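Local coordinates for protein nucleoporin NUP116 (Candida glabrata, PDB 3NF5) that probably serves as a structural component of the nuclear pore complex, its C-terminal domain here being the part that targets it to the pore, at residues N43-L57 with G92-C104. Residues are numbered along the deposited sequence; the frame is centred on the assembly and turned at random.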
loop_
_atom_site.group_PDB
_atom_site.type_symbol
_atom_site.label_atom_id
_atom_site.label_comp_id
_atom_site.label_asym_id
_atom_site.label_seq_id
_atom_site.Cartn_x
_atom_site.Cartn_y
_atom_site.Cartn_z
ATOM N N ASN A 43 -2.805 -5.187 1.860
ATOM C CA ASN A 43 -4.155 -5.602 1.672
ATOM C C ASN A 43 -4.047 -6.706 0.614
ATOM O O ASN A 43 -3.611 -6.455 -0.476
ATOM C CB ASN A 43 -4.990 -4.439 1.184
ATOM C CG ASN A 43 -6.455 -4.843 0.967
ATOM O OD1 ASN A 43 -6.736 -5.909 0.358
ATOM N ND2 ASN A 43 -7.360 -4.064 1.507
ATOM N N LYS A 44 -4.422 -7.924 0.952
ATOM C CA LYS A 44 -4.183 -9.093 0.118
ATOM C C LYS A 44 -4.806 -8.971 -1.250
ATOM O O LYS A 44 -4.276 -9.494 -2.223
ATOM C CB LYS A 44 -4.764 -10.374 0.782
ATOM C CG LYS A 44 -4.033 -10.848 2.057
ATOM C CD LYS A 44 -2.833 -11.737 1.750
ATOM C CE LYS A 44 -2.065 -12.156 3.022
ATOM N NZ LYS A 44 -2.913 -12.865 4.072
ATOM N N GLN A 45 -5.942 -8.293 -1.314
ATOM C CA GLN A 45 -6.669 -8.093 -2.561
ATOM C C GLN A 45 -6.064 -7.005 -3.470
ATOM O O GLN A 45 -6.174 -7.143 -4.683
ATOM C CB GLN A 45 -8.137 -7.700 -2.299
ATOM C CG GLN A 45 -9.086 -8.788 -1.891
ATOM C CD GLN A 45 -10.497 -8.427 -2.308
ATOM O OE1 GLN A 45 -10.961 -8.855 -3.375
ATOM N NE2 GLN A 45 -11.133 -7.537 -1.547
ATOM N N TYR A 46 -5.458 -5.935 -2.900
ATOM C CA TYR A 46 -5.169 -4.702 -3.665
ATOM C C TYR A 46 -3.728 -4.188 -3.703
ATOM O O TYR A 46 -3.364 -3.544 -4.674
ATOM C CB TYR A 46 -6.061 -3.577 -3.215
ATOM C CG TYR A 46 -7.567 -3.859 -3.399
ATOM C CD1 TYR A 46 -8.075 -4.277 -4.630
ATOM C CD2 TYR A 46 -8.454 -3.722 -2.332
ATOM C CE1 TYR A 46 -9.501 -4.579 -4.776
ATOM C CE2 TYR A 46 -9.852 -4.049 -2.467
ATOM C CZ TYR A 46 -10.351 -4.463 -3.687
ATOM O OH TYR A 46 -11.749 -4.714 -3.817
ATOM N N GLY A 47 -2.911 -4.451 -2.683
ATOM C CA GLY A 47 -1.517 -3.963 -2.749
ATOM C C GLY A 47 -0.862 -4.014 -1.397
ATOM O O GLY A 47 -1.469 -4.422 -0.404
ATOM N N LYS A 48 0.388 -3.568 -1.364
ATOM C CA LYS A 48 1.126 -3.476 -0.112
ATOM C C LYS A 48 2.192 -2.387 -0.171
ATOM O O LYS A 48 2.663 -1.990 -1.234
ATOM C CB LYS A 48 1.804 -4.778 0.256
ATOM C CG LYS A 48 2.807 -5.379 -0.736
ATOM C CD LYS A 48 3.440 -6.679 -0.227
ATOM C CE LYS A 48 4.289 -7.388 -1.301
ATOM N NZ LYS A 48 5.003 -8.530 -0.657
ATOM N N ILE A 49 2.582 -1.954 1.018
ATOM C CA ILE A 49 3.754 -1.087 1.149
ATOM C C ILE A 49 4.788 -1.706 2.114
ATOM O O ILE A 49 4.444 -2.258 3.174
ATOM C CB ILE A 49 3.324 0.337 1.571
ATOM C CG1 ILE A 49 4.560 1.265 1.576
ATOM C CG2 ILE A 49 2.570 0.307 2.832
ATOM C CD1 ILE A 49 4.221 2.746 1.687
ATOM N N GLU A 50 6.041 -1.663 1.666
ATOM C CA GLU A 50 7.220 -2.312 2.357
ATOM C C GLU A 50 8.214 -1.144 2.558
ATOM O O GLU A 50 8.801 -0.663 1.623
ATOM C CB GLU A 50 7.797 -3.449 1.521
ATOM C CG GLU A 50 6.811 -4.625 1.407
ATOM C CD GLU A 50 7.072 -5.547 0.242
ATOM O OE1 GLU A 50 6.710 -6.753 0.337
ATOM O OE2 GLU A 50 7.584 -5.081 -0.785
ATOM N N PHE A 51 8.288 -0.645 3.778
ATOM C CA PHE A 51 9.170 0.446 4.122
ATOM C C PHE A 51 10.613 -0.062 4.131
ATOM O O PHE A 51 10.914 -1.095 4.712
ATOM C CB PHE A 51 8.785 1.047 5.461
ATOM C CG PHE A 51 7.488 1.734 5.420
ATOM C CD1 PHE A 51 6.328 1.043 5.711
ATOM C CD2 PHE A 51 7.413 3.021 4.970
ATOM C CE1 PHE A 51 5.109 1.667 5.611
ATOM C CE2 PHE A 51 6.217 3.652 4.835
ATOM C CZ PHE A 51 5.043 2.969 5.166
ATOM N N LEU A 52 11.471 0.648 3.441
ATOM C CA LEU A 52 12.826 0.176 3.197
ATOM C C LEU A 52 13.811 0.833 4.149
ATOM O O LEU A 52 14.895 0.340 4.308
ATOM C CB LEU A 52 13.198 0.411 1.770
ATOM C CG LEU A 52 12.313 -0.327 0.798
ATOM C CD1 LEU A 52 12.679 0.094 -0.630
ATOM C CD2 LEU A 52 12.451 -1.809 0.957
ATOM N N ASP A 53 13.435 1.934 4.795
ATOM C CA ASP A 53 14.188 2.407 5.945
ATOM C C ASP A 53 13.455 2.144 7.240
ATOM O O ASP A 53 12.224 1.999 7.215
ATOM C CB ASP A 53 14.391 3.881 5.800
ATOM C CG ASP A 53 15.360 4.246 4.646
ATOM O OD1 ASP A 53 16.314 3.472 4.327
ATOM O OD2 ASP A 53 15.086 5.311 4.048
ATOM N N PRO A 54 14.163 2.220 8.395
ATOM C CA PRO A 54 13.448 2.288 9.686
ATOM C C PRO A 54 12.330 3.343 9.752
ATOM O O PRO A 54 12.500 4.475 9.312
ATOM C CB PRO A 54 14.546 2.636 10.683
ATOM C CG PRO A 54 15.838 2.248 10.020
ATOM C CD PRO A 54 15.616 2.456 8.554
ATOM N N VAL A 55 11.203 2.972 10.357
ATOM C CA VAL A 55 10.078 3.860 10.558
ATOM C C VAL A 55 9.915 4.223 12.061
ATOM O O VAL A 55 10.065 3.361 12.925
ATOM C CB VAL A 55 8.844 3.169 9.918
ATOM C CG1 VAL A 55 7.683 3.725 10.336
ATOM C CG2 VAL A 55 8.990 3.306 8.374
ATOM N N ASP A 56 9.645 5.500 12.345
ATOM C CA ASP A 56 9.343 5.956 13.709
ATOM C C ASP A 56 7.855 5.917 13.919
ATOM O O ASP A 56 7.141 6.760 13.389
ATOM C CB ASP A 56 9.892 7.393 13.877
ATOM C CG ASP A 56 9.573 7.996 15.219
ATOM O OD1 ASP A 56 8.947 7.324 16.054
ATOM O OD2 ASP A 56 9.966 9.161 15.456
ATOM N N LEU A 57 7.351 4.908 14.601
ATOM C CA LEU A 57 5.919 4.848 14.914
ATOM C C LEU A 57 5.483 5.499 16.270
ATOM O O LEU A 57 4.357 5.226 16.762
ATOM C CB LEU A 57 5.470 3.396 14.841
ATOM C CG LEU A 57 5.660 2.631 13.516
ATOM C CD1 LEU A 57 5.148 1.210 13.746
ATOM C CD2 LEU A 57 4.875 3.362 12.443
ATOM N N GLY A 92 8.517 9.833 10.864
ATOM C CA GLY A 92 7.271 9.034 10.827
ATOM C C GLY A 92 7.280 7.928 9.736
ATOM O O GLY A 92 8.275 7.228 9.572
ATOM N N LEU A 93 6.183 7.778 9.017
ATOM C CA LEU A 93 6.127 6.890 7.822
ATOM C C LEU A 93 6.690 7.512 6.528
ATOM O O LEU A 93 6.656 6.902 5.435
ATOM C CB LEU A 93 4.707 6.391 7.639
ATOM C CG LEU A 93 4.256 5.407 8.720
ATOM C CD1 LEU A 93 2.755 5.207 8.617
ATOM C CD2 LEU A 93 4.971 4.060 8.670
ATOM N N ASN A 94 7.178 8.742 6.632
ATOM C CA ASN A 94 7.614 9.498 5.465
ATOM C C ASN A 94 9.056 9.203 5.085
ATOM O O ASN A 94 9.891 10.101 5.102
ATOM C CB ASN A 94 7.388 11.008 5.672
ATOM C CG ASN A 94 7.238 11.763 4.380
ATOM O OD1 ASN A 94 7.276 11.188 3.271
ATOM N ND2 ASN A 94 7.041 13.072 4.494
ATOM N N VAL A 95 9.319 7.943 4.710
ATOM C CA VAL A 95 10.624 7.411 4.408
ATOM C C VAL A 95 10.532 6.502 3.159
ATOM O O VAL A 95 9.436 6.353 2.551
ATOM C CB VAL A 95 11.153 6.585 5.617
ATOM C CG1 VAL A 95 11.227 7.476 6.912
ATOM C CG2 VAL A 95 10.295 5.308 5.871
ATOM N N ARG A 96 11.649 5.897 2.791
ATOM C CA ARG A 96 11.771 5.164 1.548
ATOM C C ARG A 96 10.938 3.866 1.628
ATOM O O ARG A 96 10.936 3.215 2.658
ATOM C CB ARG A 96 13.235 4.897 1.279
ATOM C CG ARG A 96 13.577 4.457 -0.113
ATOM C CD ARG A 96 15.065 4.534 -0.330
ATOM N NE ARG A 96 15.750 3.891 0.801
ATOM C CZ ARG A 96 16.233 2.639 0.822
ATOM N NH1 ARG A 96 16.176 1.849 -0.247
ATOM N NH2 ARG A 96 16.803 2.175 1.935
ATOM N N ALA A 97 10.284 3.502 0.529
ATOM C CA ALA A 97 9.317 2.391 0.548
ATOM C C ALA A 97 9.180 1.803 -0.860
ATOM O O ALA A 97 9.500 2.453 -1.835
ATOM C CB ALA A 97 7.948 2.838 1.115
ATOM N N ARG A 98 8.757 0.558 -0.938
ATOM C CA ARG A 98 8.467 -0.092 -2.195
ATOM C C ARG A 98 6.999 -0.394 -2.051
ATOM O O ARG A 98 6.532 -1.024 -1.009
ATOM C CB ARG A 98 9.260 -1.376 -2.373
ATOM C CG ARG A 98 8.842 -2.221 -3.553
ATOM C CD ARG A 98 9.778 -3.421 -3.843
ATOM N NE ARG A 98 11.124 -3.029 -4.295
ATOM C CZ ARG A 98 12.246 -3.178 -3.602
ATOM N NH1 ARG A 98 12.264 -3.721 -2.368
ATOM N NH2 ARG A 98 13.375 -2.759 -4.153
ATOM N N ILE A 99 6.290 0.021 -3.096
ATOM C CA ILE A 99 4.824 -0.185 -3.186
ATOM C C ILE A 99 4.448 -1.145 -4.326
ATOM O O ILE A 99 4.978 -1.050 -5.443
ATOM C CB ILE A 99 4.152 1.178 -3.317
ATOM C CG1 ILE A 99 4.528 2.043 -2.076
ATOM C CG2 ILE A 99 2.565 0.975 -3.455
ATOM C CD1 ILE A 99 4.049 3.441 -2.024
ATOM N N SER A 100 3.598 -2.123 -4.031
ATOM C CA SER A 100 3.094 -3.040 -5.052
ATOM C C SER A 100 1.546 -2.867 -5.129
ATOM O O SER A 100 0.901 -2.840 -4.112
ATOM C CB SER A 100 3.434 -4.500 -4.712
ATOM O OG SER A 100 4.847 -4.719 -4.509
ATOM N N CYS A 101 1.022 -2.703 -6.335
ATOM C CA CYS A 101 -0.444 -2.588 -6.622
ATOM C C CYS A 101 -0.868 -3.753 -7.549
ATOM O O CYS A 101 -0.181 -4.070 -8.540
ATOM C CB CYS A 101 -0.715 -1.281 -7.292
ATOM S SG CYS A 101 -0.358 0.164 -6.329
ATOM N N TYR A 102 -1.952 -4.443 -7.173
ATOM C CA TYR A 102 -2.338 -5.695 -7.830
ATOM C C TYR A 102 -3.486 -5.417 -8.785
ATOM O O TYR A 102 -4.237 -4.497 -8.572
ATOM C CB TYR A 102 -2.785 -6.716 -6.757
ATOM C CG TYR A 102 -1.797 -6.953 -5.641
ATOM C CD1 TYR A 102 -0.431 -7.021 -5.884
ATOM C CD2 TYR A 102 -2.245 -7.229 -4.368
ATOM C CE1 TYR A 102 0.460 -7.308 -4.854
ATOM C CE2 TYR A 102 -1.380 -7.537 -3.309
ATOM C CZ TYR A 102 -0.038 -7.544 -3.548
ATOM O OH TYR A 102 0.786 -7.848 -2.504
ATOM N N ASN A 103 -3.592 -6.215 -9.847
ATOM C CA ASN A 103 -4.684 -6.104 -10.835
ATOM C C ASN A 103 -4.866 -4.725 -11.409
ATOM O O ASN A 103 -6.007 -4.235 -11.587
ATOM C CB ASN A 103 -5.982 -6.683 -10.235
ATOM C CG ASN A 103 -5.768 -8.106 -9.799
ATOM O OD1 ASN A 103 -5.214 -8.873 -10.566
ATOM N ND2 ASN A 103 -6.057 -8.432 -8.564
ATOM N N CYS A 104 -3.725 -4.112 -11.754
ATOM C CA CYS A 104 -3.704 -2.896 -12.496
ATOM C C CYS A 104 -3.686 -3.250 -13.968
ATOM O O CYS A 104 -2.756 -3.872 -14.450
ATOM C CB CYS A 104 -2.477 -2.065 -12.132
ATOM S SG CYS A 104 -2.580 -1.459 -10.432
HETATM O O HOH W 1 -5.158 -2.536 -6.962
HETATM O O HOH W 2 5.744 -3.630 -2.017
HETATM O O HOH W 3 10.395 -5.418 -0.838
#
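The ring of Phe51 is sandwiched between aliphatic carbons: Leu93 CD2 makes a CH-pi contact over one face, 4.0 Å from the ring centroid, while Ile49 CG1 of its own strand lies over the opposite face. At the far end of the strand pair, the Tyr102 ring lies with one face over Gly47, whose CA is 3.8 Å from the ring centroid, and the backbone of Gln45 meets its edge; CG stands anti to the carbonyl carbon (chi1 -53°), which lays the ring along the Tyr46-Gly47 backbone. On the other edge of strand 47-51, where strand 40-43 pairs with it, Tyr46 and Gly47 form a classic beta bulge opposite Asn43. The Tyr102 hydroxyl reaches the extended chain of Lys48, whose NZ forms a salt bridge with Glu50 on the same face of the sheet. The Arg96 guanidinium has Leu52 CB over one face, and its NH2 forms a salt bridge with Asp53 OD1 at 2.8 Å, approaching from above the carboxylate plane. Glu50 and Arg98 are linked through a water between Glu50 OE2 and Arg98 NH1, and Arg98 NE forms a salt bridge with Glu139 of strand 137-142. Leu57 CD2 packs on Leu93 CD2 at 3.8 Å. Paired backbone bonds join Lys48 with Ser100 and Glu50 with Arg98, continued by Leu52 N to Arg96 O and Tyr102 N to Tyr46 O. Strands 47-51 and 97-101, 165° apart in direction, are the central antiparallel pair of the six-stranded sheet in this Nup98-type autopeptidase-family domain, flanked by 40-43 and 147-152.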